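Local coordinates for conserved hypothetical protein (Pseudomonas aeruginosa, PDB 1YLL) that is of unknown function but is a HutD-family, cupin-clan protein, possibly linked to histidine utilisation, at residues G24-I29 and R43-D48; V151-Q156 and W180-H185; L75-A80 and S97-T102. All blocks are in the same frame, centred on the assembly; numbering follows the deposited sequence. Where two conformers were deposited one is given.

Overall arrangement
Contacts 1, 2 and 3 are three antiparallel strand pairs in three different sheets of a two-part cupin-like barrel protein. Contact 1 is the hairpin of strands 24-31 and 42-49, nearest the centre of the chain; contacts 2 and 3 lie farther out, on opposite sides of it, their centres about 37 Å apart. Each is the middle pair of a four-stranded sheet, consistent with two related cupin halves. Contact 2 is buried, with tryptophan and aliphatic groups on one face; contact 1 has an ion pair across one face and, on the other, an apolar cluster that gives way to acidic side chains; contact 3, partly exposed, adds to its backbone pairing an aspartate that bonds the facing chain, and a surface water bridge.

Contact 1 of 3, residues G24-I29 and R43-D48; sequences GSTEEI and RLSIAD
Glu28 starts with CG anti to its backbone N (chi1 179°) and runs on extended; Arg43 on the facing strand also begins anti and stays stretched as far as NE, so that the two chains cross at about a right angle. Arg43 NE donates to Glu28 OE2 over 2.8 Å in a salt bridge. The oxygen lies at the guanidinium edge, in its plane, whereas NE comes from above the carboxylate plane, the two planes standing 87° apart and the N-H...O angle being 149°. Ser45 CB lies against one guanidinium face, toward its rim. Thr26 CG2, anti to its own N, reaches Arg43 NH1 obliquely at 3.1 Å. A water sits 3.0 Å from Ser45 OG and more weakly touches Thr26 OG1, whose stronger partner is Trp19.

The other face is apolar at the Ile29 end. Ile29 CG1 is anti to the carbonyl carbon, which carries CD1 to 3.9 Å from Leu44 CD1, and the same methyl lies 3.9 Å from Ile46 CG1. Phe145 and Cys168, from strands 141-146 and 168-171, pack against this cluster. The backbone knits the hairpin: Ser25 with Asp48 and Glu27 with Ile46 are hydrogen-bonded pairs, Thr26 with Ala47 and Glu28 with Ser45 non-hydrogen-bonded ones. The bond from Glu27 N to Ile46 O, 2.7 Å, lies almost along the C=O axis, and Ile29 N continues the pattern to Leu44 O at 2.8 Å.

Arg31 takes Glu28 OE1 in a second salt bridge. With an arginine at each carboxylate oxygen, Glu28 is probably kept ionised and its rotation fixed, so the Glu28-Ser45 face is tied by charge across the strands; the other turns from apolar at Ile29 to polar toward Asp48, where Arg109 pairs with its carboxylate.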
# COMPACT_ATOMS: atom_id res chain seq x y z
N GLY D 24 6.31 29.21 -28.37
CA GLY D 24 6.16 28.08 -27.45
C GLY D 24 5.03 27.10 -27.78
O GLY D 24 4.46 27.11 -28.87
N SER D 25 4.69 26.25 -26.82
CA SER D 25 3.62 25.30 -27.05
C SER D 25 3.05 24.90 -25.71
O SER D 25 3.68 25.09 -24.67
CB SER D 25 4.15 24.06 -27.77
OG SER D 25 5.18 23.44 -27.02
N THR D 26 1.85 24.35 -25.72
CA THR D 26 1.25 23.94 -24.49
C THR D 26 0.76 22.52 -24.55
O THR D 26 0.17 22.12 -25.56
CB THR D 26 0.07 24.84 -24.13
OG1 THR D 26 0.57 26.17 -23.91
CG2 THR D 26 -0.59 24.35 -22.83
N GLU D 27 1.01 21.78 -23.48
CA GLU D 27 0.52 20.40 -23.36
C GLU D 27 -0.53 20.37 -22.23
O GLU D 27 -0.18 20.49 -21.06
CB GLU D 27 1.67 19.44 -23.01
CG GLU D 27 2.69 19.25 -24.14
CD GLU D 27 3.73 18.18 -23.82
OE1 GLU D 27 3.89 17.80 -22.64
OE2 GLU D 27 4.42 17.74 -24.76
N GLU D 28 -1.80 20.23 -22.58
CA GLU D 28 -2.86 20.20 -21.57
C GLU D 28 -2.89 18.86 -20.89
O GLU D 28 -3.02 17.82 -21.54
CB GLU D 28 -4.24 20.51 -22.17
CG GLU D 28 -5.38 20.45 -21.12
CD GLU D 28 -6.69 21.06 -21.63
OE1 GLU D 28 -7.76 20.47 -21.35
OE2 GLU D 28 -6.67 22.11 -22.27
N ILE D 29 -2.78 18.88 -19.58
CA ILE D 29 -2.82 17.65 -18.80
C ILE D 29 -4.26 17.26 -18.51
O ILE D 29 -4.65 16.10 -18.71
CB ILE D 29 -2.06 17.85 -17.46
CG1 ILE D 29 -0.58 18.14 -17.76
CG2 ILE D 29 -2.21 16.60 -16.57
CD1 ILE D 29 0.22 18.50 -16.53
N ARG D 43 -7.82 24.23 -15.41
CA ARG D 43 -7.02 23.56 -16.41
C ARG D 43 -5.59 23.47 -15.90
O ARG D 43 -5.05 24.44 -15.34
CB ARG D 43 -7.02 24.37 -17.70
CG ARG D 43 -6.18 23.81 -18.80
CD ARG D 43 -6.50 24.57 -20.07
NE ARG D 43 -5.54 24.36 -21.15
CZ ARG D 43 -4.41 25.05 -21.30
NH1 ARG D 43 -3.61 24.78 -22.33
NH2 ARG D 43 -4.05 25.97 -20.43
N LEU D 44 -4.98 22.31 -16.10
CA LEU D 44 -3.60 22.07 -15.68
C LEU D 44 -2.81 21.80 -16.95
O LEU D 44 -3.27 21.05 -17.83
CB LEU D 44 -3.54 20.83 -14.78
CG LEU D 44 -2.87 20.71 -13.40
CD1 LEU D 44 -1.96 19.47 -13.40
CD2 LEU D 44 -2.15 21.99 -12.98
N SER D 45 -1.62 22.36 -17.07
CA SER D 45 -0.87 22.14 -18.30
C SER D 45 0.62 22.37 -18.09
O SER D 45 1.04 22.93 -17.07
CB SER D 45 -1.34 23.13 -19.37
OG SER D 45 -1.15 24.49 -18.93
N ILE D 46 1.40 21.93 -19.08
CA ILE D 46 2.84 22.15 -19.10
C ILE D 46 3.07 22.96 -20.37
O ILE D 46 2.51 22.64 -21.41
CB ILE D 46 3.63 20.86 -19.28
CG1 ILE D 46 3.51 19.98 -18.05
CG2 ILE D 46 5.11 21.20 -19.55
CD1 ILE D 46 3.93 18.56 -18.44
N ALA D 47 3.85 24.02 -20.30
CA ALA D 47 4.09 24.79 -21.52
C ALA D 47 5.58 24.86 -21.77
O ALA D 47 6.39 24.72 -20.84
CB ALA D 47 3.50 26.19 -21.41
N ASP D 48 5.94 24.99 -23.05
CA ASP D 48 7.32 25.16 -23.45
C ASP D 48 7.37 26.60 -23.86
O ASP D 48 6.50 27.08 -24.59
CB ASP D 48 7.68 24.27 -24.63
CG ASP D 48 7.91 22.84 -24.22
OD1 ASP D 48 7.39 22.46 -23.15
OD2 ASP D 48 8.60 22.10 -24.95
O HOH W 1 -0.42 26.81 -20.75
O HOH W 2 6.37 20.30 -25.96

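Contact 2 of 3, residues V151-Q156 and W180-H185; sequences VAISLQ and WRLTAH
Leu155 CD1 sits over the face of the Trp180 six-membered ring, 3.9 Å from its centroid and only 7° off the normal, a CH-pi contact. The second methyl of Leu155, CD2, reaches Trp180 CH2 at 3.8 Å; both methyls lie on the same side, CD1 over the centre of the six-membered ring and CD2 out toward CH2. Ile153 comes instead at the ring edge, near its plane, with CG2 3.9 Å from Trp180 CE3. Both branches of Ile153 also touch Leu182 CD2, CG1 the closer at 3.6 Å, the two chains running alongside each other in the same direction.

These four residues share one face of the sheet. On the other face Thr183 holds CG2 in the crowded position between its backbone N and carbonyl carbon, and this presses the methyl to 3.2 Å from Ala152 CB, closer than two methyls normally pack. Thr183 OG1, anti to the backbone N, is bonded to the carbonyl oxygen of Gly131. Ser154 OG also takes the crowded position and lies 3.3 Å from Arg181 CB.

The backbone sets this register. Ala152 with Thr183 and Ser154 with Arg181 are hydrogen-bonded pairs, each with reciprocal bonds; Ala152 N meets Thr183 O at 2.8 Å in a nearly straight approach. Ile153 with Leu182 and Leu155 with Trp180 are the non-hydrogen-bonded pairs between and beyond. Farther out, Trp135 stacks on Trp180, Leu169 of strand 168-171 touches Ile153 and Trp180, and Gln158 of a second subunit packs on Ser154.

With Leu155 over one face, Ile153 at the edge and Trp135 stacked on it, the indole is probably held in its rotation. The side-chain contacts on the buried face are apolar, CH-pi included, and the hydrogen bonds between the strands are all main-chain.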
# COMPACT_ATOMS: atom_id res chain seq x y z
N VAL D 151 7.45 8.13 -8.02
CA VAL D 151 6.54 8.33 -6.90
C VAL D 151 5.35 7.41 -6.88
O VAL D 151 4.53 7.38 -7.81
CB VAL D 151 6.02 9.79 -6.86
CG1 VAL D 151 5.04 9.96 -5.69
CG2 VAL D 151 7.20 10.75 -6.68
N ALA D 152 5.24 6.64 -5.81
CA ALA D 152 4.13 5.72 -5.64
C ALA D 152 3.08 6.40 -4.75
O ALA D 152 3.43 7.03 -3.76
CB ALA D 152 4.60 4.41 -5.01
N ILE D 153 1.82 6.22 -5.10
CA ILE D 153 0.73 6.85 -4.36
C ILE D 153 -0.25 5.86 -3.76
O ILE D 153 -0.66 4.90 -4.41
CB ILE D 153 -0.15 7.75 -5.27
CG1 ILE D 153 0.71 8.69 -6.10
CG2 ILE D 153 -1.11 8.55 -4.41
CD1 ILE D 153 -0.11 9.48 -7.13
N SER D 154 -0.62 6.08 -2.51
CA SER D 154 -1.62 5.22 -1.92
C SER D 154 -2.69 6.14 -1.35
O SER D 154 -2.39 7.27 -0.96
CB SER D 154 -1.00 4.34 -0.84
OG SER D 154 -0.67 5.10 0.29
N LEU D 155 -3.93 5.67 -1.35
CA LEU D 155 -5.08 6.41 -0.84
C LEU D 155 -5.80 5.48 0.14
O LEU D 155 -6.18 4.36 -0.23
CB LEU D 155 -6.01 6.80 -1.98
CG LEU D 155 -7.41 7.37 -1.68
CD1 LEU D 155 -7.32 8.60 -0.78
CD2 LEU D 155 -8.09 7.75 -2.98
N GLN D 156 -6.01 5.96 1.36
CA GLN D 156 -6.65 5.16 2.42
C GLN D 156 -5.88 3.85 2.65
O GLN D 156 -6.47 2.80 2.94
CB GLN D 156 -8.12 4.88 2.10
CG GLN D 156 -8.94 6.09 1.59
CD GLN D 156 -9.15 7.20 2.62
OE1 GLN D 156 -8.19 7.72 3.20
NE2 GLN D 156 -10.40 7.57 2.84
N TRP D 180 -3.79 10.54 2.04
CA TRP D 180 -2.89 10.35 0.91
C TRP D 180 -1.45 10.11 1.36
O TRP D 180 -0.93 10.86 2.19
CB TRP D 180 -2.87 11.61 0.02
CG TRP D 180 -4.15 11.93 -0.65
CD1 TRP D 180 -5.10 12.83 -0.26
CD2 TRP D 180 -4.61 11.36 -1.87
NE1 TRP D 180 -6.11 12.87 -1.17
CE2 TRP D 180 -5.84 11.97 -2.17
CE3 TRP D 180 -4.09 10.39 -2.74
CZ2 TRP D 180 -6.58 11.65 -3.32
CZ3 TRP D 180 -4.83 10.06 -3.90
CH2 TRP D 180 -6.05 10.69 -4.17
N ARG D 181 -0.80 9.11 0.78
CA ARG D 181 0.59 8.82 1.12
C ARG D 181 1.42 8.63 -0.14
O ARG D 181 1.01 7.93 -1.05
CB ARG D 181 0.70 7.57 2.00
CG ARG D 181 2.16 7.28 2.40
CD ARG D 181 2.31 6.00 3.21
NE ARG D 181 1.50 6.01 4.41
CZ ARG D 181 1.69 6.82 5.45
NH1 ARG D 181 2.69 7.70 5.44
NH2 ARG D 181 0.88 6.76 6.49
N LEU D 182 2.57 9.29 -0.22
CA LEU D 182 3.43 9.15 -1.38
C LEU D 182 4.74 8.55 -0.90
O LEU D 182 5.22 8.86 0.19
CB LEU D 182 3.74 10.51 -1.99
CG LEU D 182 2.52 11.37 -2.31
CD1 LEU D 182 3.03 12.70 -2.85
CD2 LEU D 182 1.64 10.72 -3.30
N THR D 183 5.32 7.71 -1.75
CA THR D 183 6.58 7.10 -1.41
C THR D 183 7.51 7.15 -2.63
O THR D 183 7.05 7.14 -3.77
CB THR D 183 6.36 5.66 -0.96
OG1 THR D 183 7.63 5.07 -0.67
CG2 THR D 183 5.67 4.88 -2.03
N ALA D 184 8.81 7.26 -2.38
CA ALA D 184 9.78 7.29 -3.46
C ALA D 184 11.14 6.76 -3.00
O ALA D 184 11.52 6.97 -1.86
CB ALA D 184 9.93 8.72 -3.97
N HIS D 185 11.86 6.06 -3.87
CA HIS D 185 13.18 5.52 -3.53
C HIS D 185 14.24 6.61 -3.59
O HIS D 185 15.05 6.77 -2.66
CB HIS D 185 13.54 4.38 -4.48
CG HIS D 185 12.81 3.10 -4.21
ND1 HIS D 185 11.47 3.07 -3.89
CD2 HIS D 185 13.23 1.82 -4.22
CE1 HIS D 185 11.09 1.81 -3.72
NE2 HIS D 185 12.14 1.03 -3.91

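Contact 3 of 3, residues L75-A80 and S97-T102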
# COMPACT_ATOMS: atom_id res chain seq x y z
N LEU D 75 8.77 37.51 -14.83
CA LEU D 75 7.49 37.98 -15.36
C LEU D 75 7.26 39.44 -15.02
O LEU D 75 7.40 39.84 -13.86
CB LEU D 75 6.32 37.14 -14.79
CG LEU D 75 6.29 35.69 -15.26
CD1 LEU D 75 5.13 34.96 -14.60
CD2 LEU D 75 6.17 35.64 -16.80
N ARG D 76 6.92 40.24 -16.03
CA ARG D 76 6.59 41.64 -15.77
C ARG D 76 5.05 41.63 -15.79
O ARG D 76 4.45 41.35 -16.82
CB ARG D 76 7.13 42.55 -16.86
CG ARG D 76 7.04 44.02 -16.49
CD ARG D 76 7.61 44.86 -17.63
NE ARG D 76 6.71 44.83 -18.77
CZ ARG D 76 7.10 44.75 -20.04
NH1 ARG D 76 8.39 44.68 -20.34
NH2 ARG D 76 6.18 44.72 -21.00
N VAL D 77 4.43 41.91 -14.65
CA VAL D 77 2.98 41.86 -14.51
C VAL D 77 2.45 43.28 -14.26
O VAL D 77 2.73 43.87 -13.22
CB VAL D 77 2.60 40.98 -13.31
CG1 VAL D 77 1.08 40.77 -13.27
CG2 VAL D 77 3.34 39.62 -13.41
N ASP D 78 1.68 43.79 -15.20
CA ASP D 78 1.15 45.15 -15.10
C ASP D 78 2.28 46.11 -14.77
O ASP D 78 2.16 47.00 -13.91
CB ASP D 78 0.05 45.20 -14.05
CG ASP D 78 -1.16 44.38 -14.44
OD1 ASP D 78 -1.54 44.37 -15.62
OD2 ASP D 78 -1.75 43.73 -13.55
N GLY D 79 3.41 45.90 -15.44
CA GLY D 79 4.57 46.76 -15.24
C GLY D 79 5.54 46.45 -14.12
O GLY D 79 6.64 47.03 -14.08
N ALA D 80 5.18 45.56 -13.21
CA ALA D 80 6.05 45.20 -12.11
C ALA D 80 6.82 43.94 -12.46
O ALA D 80 6.22 42.90 -12.73
CB ALA D 80 5.23 44.95 -10.86
N SER D 97 -4.26 40.42 -16.05
CA SER D 97 -3.09 41.28 -16.10
C SER D 97 -2.35 41.22 -17.43
O SER D 97 -2.45 40.24 -18.18
CB SER D 97 -2.09 40.92 -14.99
OG SER D 97 -2.53 41.31 -13.69
N GLU D 98 -1.61 42.28 -17.73
CA GLU D 98 -0.80 42.29 -18.94
C GLU D 98 0.48 41.67 -18.40
O GLU D 98 1.00 42.09 -17.37
CB GLU D 98 -0.52 43.71 -19.45
CG GLU D 98 0.11 43.74 -20.84
CD GLU D 98 0.68 45.10 -21.22
OE1 GLU D 98 0.09 46.13 -20.82
OE2 GLU D 98 1.72 45.14 -21.92
N VAL D 99 0.98 40.68 -19.11
CA VAL D 99 2.17 39.96 -18.69
C VAL D 99 3.19 39.71 -19.78
O VAL D 99 2.85 39.24 -20.85
CB VAL D 99 1.76 38.58 -18.10
CG1 VAL D 99 2.99 37.81 -17.65
CG2 VAL D 99 0.81 38.80 -16.91
N HIS D 100 4.44 40.03 -19.47
CA HIS D 100 5.51 39.77 -20.41
C HIS D 100 6.49 38.82 -19.72
O HIS D 100 6.85 39.02 -18.56
CB HIS D 100 6.25 41.06 -20.79
CG HIS D 100 7.40 40.83 -21.72
ND1 HIS D 100 8.69 40.62 -21.28
CD2 HIS D 100 7.44 40.71 -23.07
CE1 HIS D 100 9.48 40.39 -22.31
NE2 HIS D 100 8.75 40.43 -23.41
N CYS D 101 6.92 37.78 -20.45
CA CYS D 101 7.85 36.83 -19.90
C CYS D 101 9.22 37.04 -20.51
O CYS D 101 9.36 37.04 -21.73
CB CYS D 101 7.38 35.42 -20.23
SG CYS D 101 8.59 34.13 -19.84
N THR D 102 10.23 37.23 -19.67
CA THR D 102 11.60 37.35 -20.14
C THR D 102 12.32 36.07 -19.70
O THR D 102 12.38 35.76 -18.50
CB THR D 102 12.31 38.55 -19.48
OG1 THR D 102 11.69 39.76 -19.95
CG2 THR D 102 13.77 38.57 -19.83
O HOH W 3 3.63 44.07 -20.67
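Strands 73-77 and 99-103 are the two middle strands of a four-stranded antiparallel sheet in this cupin-like protein, and strand 73-77 leaves the pairing in a type I' turn, Val77 to Ala80, that leads into strand 80-81. Just past the last strand pair, the Asp78 carboxylate clasps the facing chain through both oxygens. Ser97 OG donates to Asp78 OD2 at 2.5 Å, a short bond, and Glu98 N donates to Asp78 OD1 at 3.0 Å; both donors come from above the carboxylate plane. Asp78 N in turn bonds Glu98 O at 2.8 Å, almost along the C=O axis, so side chain and backbone of one residue lock the end of the pairing.

Arg76 and His100 form the hydrogen-bonded pair. The Arg76 chain bends at chi3 (71°) and turns its guanidinium nearly parallel to the imidazole, the planes 9° apart, with His100 CB over one guanidinium face and 3.7 Å from Arg76 NH2. In the conformer of Glu98 described, a water joins the two charges: Arg76 NH2 donates to it over 2.7 Å, and it donates to Glu98 OE2 at 2.5 Å.

The opposite face is apolar. Leu75 CD2 rests 3.6 Å from Cys101 CB and also meets Val99 CG1, while Val77 CG1 packs toward Val99 CG2.

Phe91 and Phe93 of strand 91-94 cover Leu75 on this side, and Phe55 of strand 53-55 touches Leu75, Val99 and Cys101. Strand 53-55 also flanks 99-103 in the sheet, through backbone bonds of Val99 to Phe55 and Cys101 to Gly53, while Leu75 bonds to Ser82 beyond the turn.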